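Local coordinates for fumarylacetoacetate hydrolase (Burkholderia xenovorans, PDB 5TI1), which hydrolyses fumarylacetoacetate to fumarate and acetoacetate, the last step of phenylalanine and tyrosine breakdown, and belongs to the metal-dependent FAH family, at the interface of chains A and B. Residues are numbered along the deposited sequence; one frame, centred on the assembly and turned at random. Chains: chain A/B, Fumarylacetoacetate hydrolase.

Contacts 1 and 2 illustrate how a two-fold axis duplicates one recognition pattern: they lie about 37 Å apart, measured between the centres of their C-alpha atoms. In contact 1, B:Gln206 and B:Phe217, from strands 204-207 and 216-219, meet A:Leu311, A:Tyr313 and A:Val362; contact 2 exchanges the chains. Contact 3 lies about 9 Å from contact 2, sharing B:Val362 and continuing along strand 204-207 of chain A, and about 35 Å from contact 1. Their centres lie about 20 to 22 Å from the probable proton acceptor (A:His160 for contacts 1 and 3, B:His160 for contact 2), so their role is probably structural, joining two subunits.

Contact 1: the interface of chains A and B. Residues chain A 311, 313-314, 359, 362; chain B 206, 216-217.
B:Gln206 and B:Phe217, on strands 204-207 and 216-219 of a subunit of the FAH family, meet A:Tyr313 and its neighbours in a two-fold interface that probably forms the homodimer and combines a hydrogen bond with apolar packing. The amide nitrogen NE2 of B:Gln206 donates to the phenol oxygen OH of A:Tyr313 at 2.9 Å. The bond is nearly straight, 162° at the hydrogen, and the oxygen lies in the amide plane. Ring and amide planes stand 78° apart, the two side chains crossing at about a right angle. Beside this bond, CD1 of A:Leu311 packs on the amide carbon CD of B:Gln206 at 3.7 Å, lying also against the adjoining CG methylene.

B:Phe217 adds a further apolar contact. Its CE1 rim meets the CG2 methyl of A:Val362 at 3.4 Å, and its CD1 touches CD1 of A:Tyr313 at 3.7 Å. With CG anti to the backbone N (chi1 -178°), the phenyl group is directed toward both residues.

Behind the first shell, A:Tyr313 is held within its own chain. CG of A:Leu314 lies over one face of the phenol ring and CG2 of A:Val362 over the other, both offset toward the rim, so the same valine methyl serves tyrosine and phenylalanine. The phenol oxygen OH also hydrogen-bonds ND1 of A:His359 at 2.6 Å, a second-shell link to helix 353-361 that helps fix where the hydroxyl sits for the glutamine.

Contact 2: the interface of chains A and B. Residues chain A 206, 217, 269, 278; chain B 181-182, 311, 313-314, 362.
A:Gln206 and A:Phe217 bury the most surface in this patch of the FAH-family subunit interface, where strands 204-207 and 216-219 lie against B:Tyr313, B:Val362 and the B:Glu181-B:Met182 loop. The extended side chain of A:Gln206 uses both ends of its amide. Its NE2 donates to the backbone carbonyl O of B:Glu181 at 2.8 Å, meeting that oxygen from above the carbonyl plane. The same nitrogen also donates to the phenol OH of B:Tyr313 at 3.1 Å, and both acceptors lie in the amide plane. The other end, OE1, accepts from the indole NE1 of A:Trp269 at 3.1 Å, with the oxygen in the ring plane. These bonds together would restrain rotation of the amide, and A:Trp269, in the same chain, probably helps set its orientation.

Around this amide the packing is apolar. CD1 of B:Leu311 rests on CD of A:Gln206 at 3.6 Å. The methyl CE of B:Met182, turned by a bend at chi3 (66°), reaches CD1 of the A:Trp269 indole at 3.4 Å and also approaches the amide, bridging the two hydrogen-bonded residues.

A:Phe217 meets the same CD1/CE1 edge of B:Tyr313 as the glutamine, nearer the backbone end, its CD1 touching CD1 of the tyrosine at 3.9 Å. Its CE1 meets the CG2 methyl of B:Val362 at 3.5 Å, the side chains passing in opposite directions. That valine methyl also covers one face of the tyrosine ring, opposite CG of B:Leu314.

Contact 3: the interface of chains A and B. Residues chain A 203-205, 266, 282; chain B 362-365.
B:Ser363 meets the backbone of A:Asn204, a small instance of a serine hydroxyl bonded to the main chain of a strand, in a patch of the probable FAH-family homodimer interface that helps hold the subunits together. The serine follows helix 353-362 of chain B and buries the most surface in the patch; A:Asn204 begins strand 204-207. The hydroxyl OG of B:Ser363 donates to the carbonyl O of A:Asn204 at 2.6 Å. The donor is tilted 21° from the carbonyl plane, and the C=O to donor angle is 146°. Because OG lies anti to the serine's own carbonyl carbon (chi1 -74°), the hydroxyl faces the strand while the serine's carbonyl oxygen is directed toward A:Pro203 and A:Phe282.

That carbonyl O of B:Ser363 lies 3.3 Å from CB of A:Pro203. CB of A:Phe282 approaches the same oxygen from a separate direction, at 3.4 Å, so two apolar groups of chain A border it. Within chain A, CG of A:Pro203 sits over the centre of the A:Phe282 ring, an arrangement that should steady both residues beside the serine.

A water also links the amide N of A:Asn204 to chain B. Water 1 joins this N, at 2.9 Å, to the carbonyl O of B:Val362, which is 2.8 Å from the water oxygen.

Contact 1: the interface of chains A and B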
# COMPACT_ATOMS: atom_id res chain seq x y z
N LEU A 311 -12.90 6.00 23.47
CA LEU A 311 -14.26 5.72 23.01
C LEU A 311 -14.52 4.22 23.03
O LEU A 311 -13.60 3.40 22.93
CB LEU A 311 -14.46 6.29 21.61
CG LEU A 311 -14.57 7.81 21.57
CD1 LEU A 311 -14.43 8.28 20.14
CD2 LEU A 311 -15.89 8.28 22.17
N TYR A 313 -15.61 1.96 21.10
CA TYR A 313 -15.17 1.05 20.04
C TYR A 313 -13.71 0.65 20.19
O TYR A 313 -13.29 -0.35 19.60
CB TYR A 313 -15.42 1.66 18.66
CG TYR A 313 -14.32 2.57 18.12
CD1 TYR A 313 -14.33 3.94 18.37
CD2 TYR A 313 -13.29 2.06 17.34
CE1 TYR A 313 -13.33 4.77 17.87
CE2 TYR A 313 -12.29 2.88 16.83
CZ TYR A 313 -12.32 4.24 17.10
OH TYR A 313 -11.34 5.07 16.60
N LEU A 314 -12.94 1.38 20.99
CA LEU A 314 -11.54 1.08 21.24
C LEU A 314 -11.29 0.33 22.54
O LEU A 314 -10.14 -0.01 22.83
CB LEU A 314 -10.72 2.38 21.23
CG LEU A 314 -10.51 3.11 19.90
CD1 LEU A 314 -10.02 4.51 20.17
CD2 LEU A 314 -9.53 2.37 18.98
N HIS A 359 -9.25 0.31 15.22
CA HIS A 359 -9.29 1.67 14.68
C HIS A 359 -8.96 1.68 13.19
O HIS A 359 -9.52 2.51 12.45
CB HIS A 359 -8.33 2.56 15.45
CG HIS A 359 -8.25 3.95 14.91
ND1 HIS A 359 -9.27 4.86 15.04
CD2 HIS A 359 -7.26 4.59 14.23
CE1 HIS A 359 -8.92 6.00 14.46
NE2 HIS A 359 -7.70 5.86 13.97
N VAL A 362 -12.36 0.91 11.55
CA VAL A 362 -13.62 1.37 12.14
C VAL A 362 -14.43 2.18 11.13
O VAL A 362 -15.67 2.25 11.22
CB VAL A 362 -13.34 2.18 13.42
CG1 VAL A 362 -12.67 3.49 13.07
CG2 VAL A 362 -14.63 2.44 14.17
N GLN B 206 -14.29 8.86 14.34
CA GLN B 206 -14.16 9.88 15.37
C GLN B 206 -14.34 11.26 14.75
O GLN B 206 -13.69 11.59 13.75
CB GLN B 206 -12.81 9.79 16.08
CG GLN B 206 -12.57 8.48 16.81
CD GLN B 206 -11.50 8.59 17.89
OE1 GLN B 206 -11.19 9.69 18.38
NE2 GLN B 206 -10.93 7.45 18.28
N VAL B 216 -16.30 12.52 19.43
CA VAL B 216 -17.43 11.61 19.44
C VAL B 216 -17.25 10.59 18.33
O VAL B 216 -16.44 10.77 17.41
CB VAL B 216 -18.77 12.36 19.26
CG1 VAL B 216 -19.02 13.29 20.44
CG2 VAL B 216 -18.77 13.12 17.95
N PHE B 217 -18.00 9.50 18.44
CA PHE B 217 -18.10 8.48 17.41
C PHE B 217 -19.42 8.67 16.67
O PHE B 217 -20.48 8.71 17.31
CB PHE B 217 -18.03 7.09 18.04
CG PHE B 217 -18.09 5.97 17.04
CD1 PHE B 217 -16.95 5.56 16.37
CD2 PHE B 217 -19.28 5.32 16.77
CE1 PHE B 217 -16.99 4.54 15.47
CE2 PHE B 217 -19.33 4.29 15.86
CZ PHE B 217 -18.17 3.90 15.21

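Contact 2: the interface of chains A and B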
# COMPACT_ATOMS: atom_id res chain seq x y z
N GLN A 206 15.20 15.82 -0.84
CA GLN A 206 15.23 17.26 -0.61
C GLN A 206 15.50 17.53 0.86
O GLN A 206 14.88 16.91 1.74
CB GLN A 206 13.92 17.92 -1.04
CG GLN A 206 13.66 17.92 -2.55
CD GLN A 206 12.58 18.90 -2.96
OE1 GLN A 206 12.30 19.87 -2.26
NE2 GLN A 206 11.96 18.65 -4.11
N PHE A 217 19.16 19.38 -2.83
CA PHE A 217 19.09 17.96 -3.10
C PHE A 217 20.43 17.34 -2.73
O PHE A 217 21.47 17.81 -3.18
CB PHE A 217 18.78 17.70 -4.58
CG PHE A 217 18.90 16.26 -4.98
CD1 PHE A 217 17.91 15.35 -4.65
CD2 PHE A 217 19.99 15.83 -5.72
CE1 PHE A 217 18.01 14.04 -5.02
CE2 PHE A 217 20.09 14.50 -6.09
CZ PHE A 217 19.10 13.61 -5.75
N TRP A 269 10.98 18.14 6.00
CA TRP A 269 10.66 19.07 4.93
C TRP A 269 9.44 18.63 4.12
O TRP A 269 8.70 19.48 3.62
CB TRP A 269 11.87 19.24 4.01
CG TRP A 269 11.66 20.10 2.79
CD1 TRP A 269 11.85 19.73 1.49
CD2 TRP A 269 11.23 21.47 2.75
NE1 TRP A 269 11.56 20.78 0.65
CE2 TRP A 269 11.19 21.86 1.40
CE3 TRP A 269 10.90 22.41 3.73
CZ2 TRP A 269 10.81 23.14 1.00
CZ3 TRP A 269 10.52 23.69 3.33
CH2 TRP A 269 10.48 24.04 1.98
N ASN A 278 8.63 10.00 1.23
CA ASN A 278 9.95 9.55 0.76
C ASN A 278 10.87 9.20 1.92
O ASN A 278 11.74 8.34 1.78
CB ASN A 278 10.59 10.61 -0.12
CG ASN A 278 10.10 10.55 -1.57
OD1 ASN A 278 9.60 9.52 -2.03
ND2 ASN A 278 10.27 11.64 -2.30
N GLU B 181 7.97 23.23 -4.29
CA GLU B 181 9.29 22.61 -4.43
C GLU B 181 9.22 21.12 -4.71
O GLU B 181 10.22 20.54 -5.13
CB GLU B 181 10.13 22.85 -3.17
CG GLU B 181 10.39 24.33 -2.87
CD GLU B 181 11.60 24.89 -3.61
OE1 GLU B 181 12.33 24.09 -4.24
OE2 GLU B 181 11.82 26.11 -3.55
N MET B 182 8.07 20.48 -4.50
CA MET B 182 7.98 19.04 -4.73
C MET B 182 6.53 18.67 -4.96
O MET B 182 5.62 19.32 -4.44
CB MET B 182 8.54 18.26 -3.53
CG MET B 182 7.71 18.42 -2.28
SD MET B 182 8.21 17.33 -0.95
CE MET B 182 9.84 17.98 -0.61
N LEU B 311 14.06 22.06 -8.37
CA LEU B 311 15.38 21.44 -8.33
C LEU B 311 15.61 20.58 -9.56
O LEU B 311 14.65 20.09 -10.16
CB LEU B 311 15.52 20.60 -7.05
CG LEU B 311 15.80 21.34 -5.75
CD1 LEU B 311 15.44 20.46 -4.58
CD2 LEU B 311 17.27 21.74 -5.67
N TYR B 313 16.48 17.58 -10.40
CA TYR B 313 15.95 16.24 -10.62
C TYR B 313 14.48 16.25 -11.03
O TYR B 313 13.98 15.25 -11.56
CB TYR B 313 16.18 15.35 -9.38
CG TYR B 313 15.12 15.46 -8.29
CD1 TYR B 313 15.24 16.41 -7.28
CD2 TYR B 313 14.02 14.61 -8.26
CE1 TYR B 313 14.29 16.52 -6.29
CE2 TYR B 313 13.05 14.72 -7.26
CZ TYR B 313 13.20 15.68 -6.28
OH TYR B 313 12.25 15.81 -5.28
N LEU B 314 13.77 17.37 -10.85
CA LEU B 314 12.37 17.47 -11.22
C LEU B 314 12.13 18.16 -12.57
O LEU B 314 10.97 18.31 -12.97
CB LEU B 314 11.58 18.21 -10.13
CG LEU B 314 11.36 17.43 -8.83
CD1 LEU B 314 10.98 18.37 -7.71
CD2 LEU B 314 10.29 16.38 -9.04
N VAL B 362 12.84 9.25 -6.07
CA VAL B 362 14.12 9.94 -5.98
C VAL B 362 14.92 9.49 -4.76
O VAL B 362 16.15 9.53 -4.77
CB VAL B 362 13.91 11.47 -5.97
CG1 VAL B 362 13.29 11.92 -4.66
CG2 VAL B 362 15.25 12.18 -6.22

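Contact 3: the interface of chains A and B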
# COMPACT_ATOMS: atom_id res chain seq x y z
N PRO A 203 19.26 7.27 1.45
CA PRO A 203 18.51 8.01 0.43
C PRO A 203 19.08 9.39 0.16
O PRO A 203 19.58 10.09 1.04
CB PRO A 203 17.10 8.11 1.03
CG PRO A 203 17.33 8.05 2.51
CD PRO A 203 18.48 7.08 2.69
N ASN A 204 19.00 9.78 -1.11
CA ASN A 204 19.05 11.19 -1.48
C ASN A 204 17.62 11.74 -1.44
O ASN A 204 16.66 11.01 -1.67
CB ASN A 204 19.64 11.38 -2.88
CG ASN A 204 21.10 11.00 -2.95
OD1 ASN A 204 21.93 11.51 -2.20
ND2 ASN A 204 21.43 10.10 -3.87
N GLY A 205 17.50 13.02 -1.14
CA GLY A 205 16.19 13.65 -1.14
C GLY A 205 16.33 15.15 -1.04
O GLY A 205 17.43 15.69 -1.15
N ILE A 266 14.84 14.49 5.53
CA ILE A 266 13.90 14.38 4.41
C ILE A 266 12.47 14.49 4.91
O ILE A 266 11.64 15.19 4.31
CB ILE A 266 14.15 13.07 3.65
CG1 ILE A 266 15.52 13.13 2.98
CG2 ILE A 266 13.05 12.83 2.62
CD1 ILE A 266 15.93 11.85 2.23
N PHE A 282 11.86 4.22 1.42
CA PHE A 282 13.05 3.71 0.75
C PHE A 282 13.43 2.32 1.25
O PHE A 282 14.09 1.58 0.51
CB PHE A 282 14.23 4.69 0.88
CG PHE A 282 14.71 4.91 2.30
CD1 PHE A 282 14.13 5.87 3.10
CD2 PHE A 282 15.77 4.16 2.80
CE1 PHE A 282 14.57 6.07 4.41
CE2 PHE A 282 16.23 4.36 4.10
CZ PHE A 282 15.64 5.31 4.90
N VAL B 362 12.84 9.25 -6.07
CA VAL B 362 14.12 9.94 -5.98
C VAL B 362 14.92 9.49 -4.76
O VAL B 362 16.15 9.53 -4.77
CB VAL B 362 13.91 11.47 -5.97
CG1 VAL B 362 13.29 11.92 -4.66
CG2 VAL B 362 15.25 12.18 -6.22
N SER B 363 14.23 9.05 -3.71
CA SER B 363 14.88 8.58 -2.50
C SER B 363 15.11 7.07 -2.51
O SER B 363 15.66 6.54 -1.54
CB SER B 363 14.06 8.98 -1.28
OG SER B 363 14.20 10.38 -1.03
N GLY B 364 14.74 6.38 -3.59
CA GLY B 364 15.01 4.97 -3.74
C GLY B 364 13.80 4.05 -3.66
O GLY B 364 13.97 2.84 -3.80
N CYS B 365 12.60 4.59 -3.45
CA CYS B 365 11.41 3.74 -3.41
C CYS B 365 11.24 3.03 -4.74
O CYS B 365 11.49 3.60 -5.81
CB CYS B 365 10.16 4.57 -3.07
SG CYS B 365 8.65 3.59 -2.85
O HOH W 1 18.12 8.18 -3.34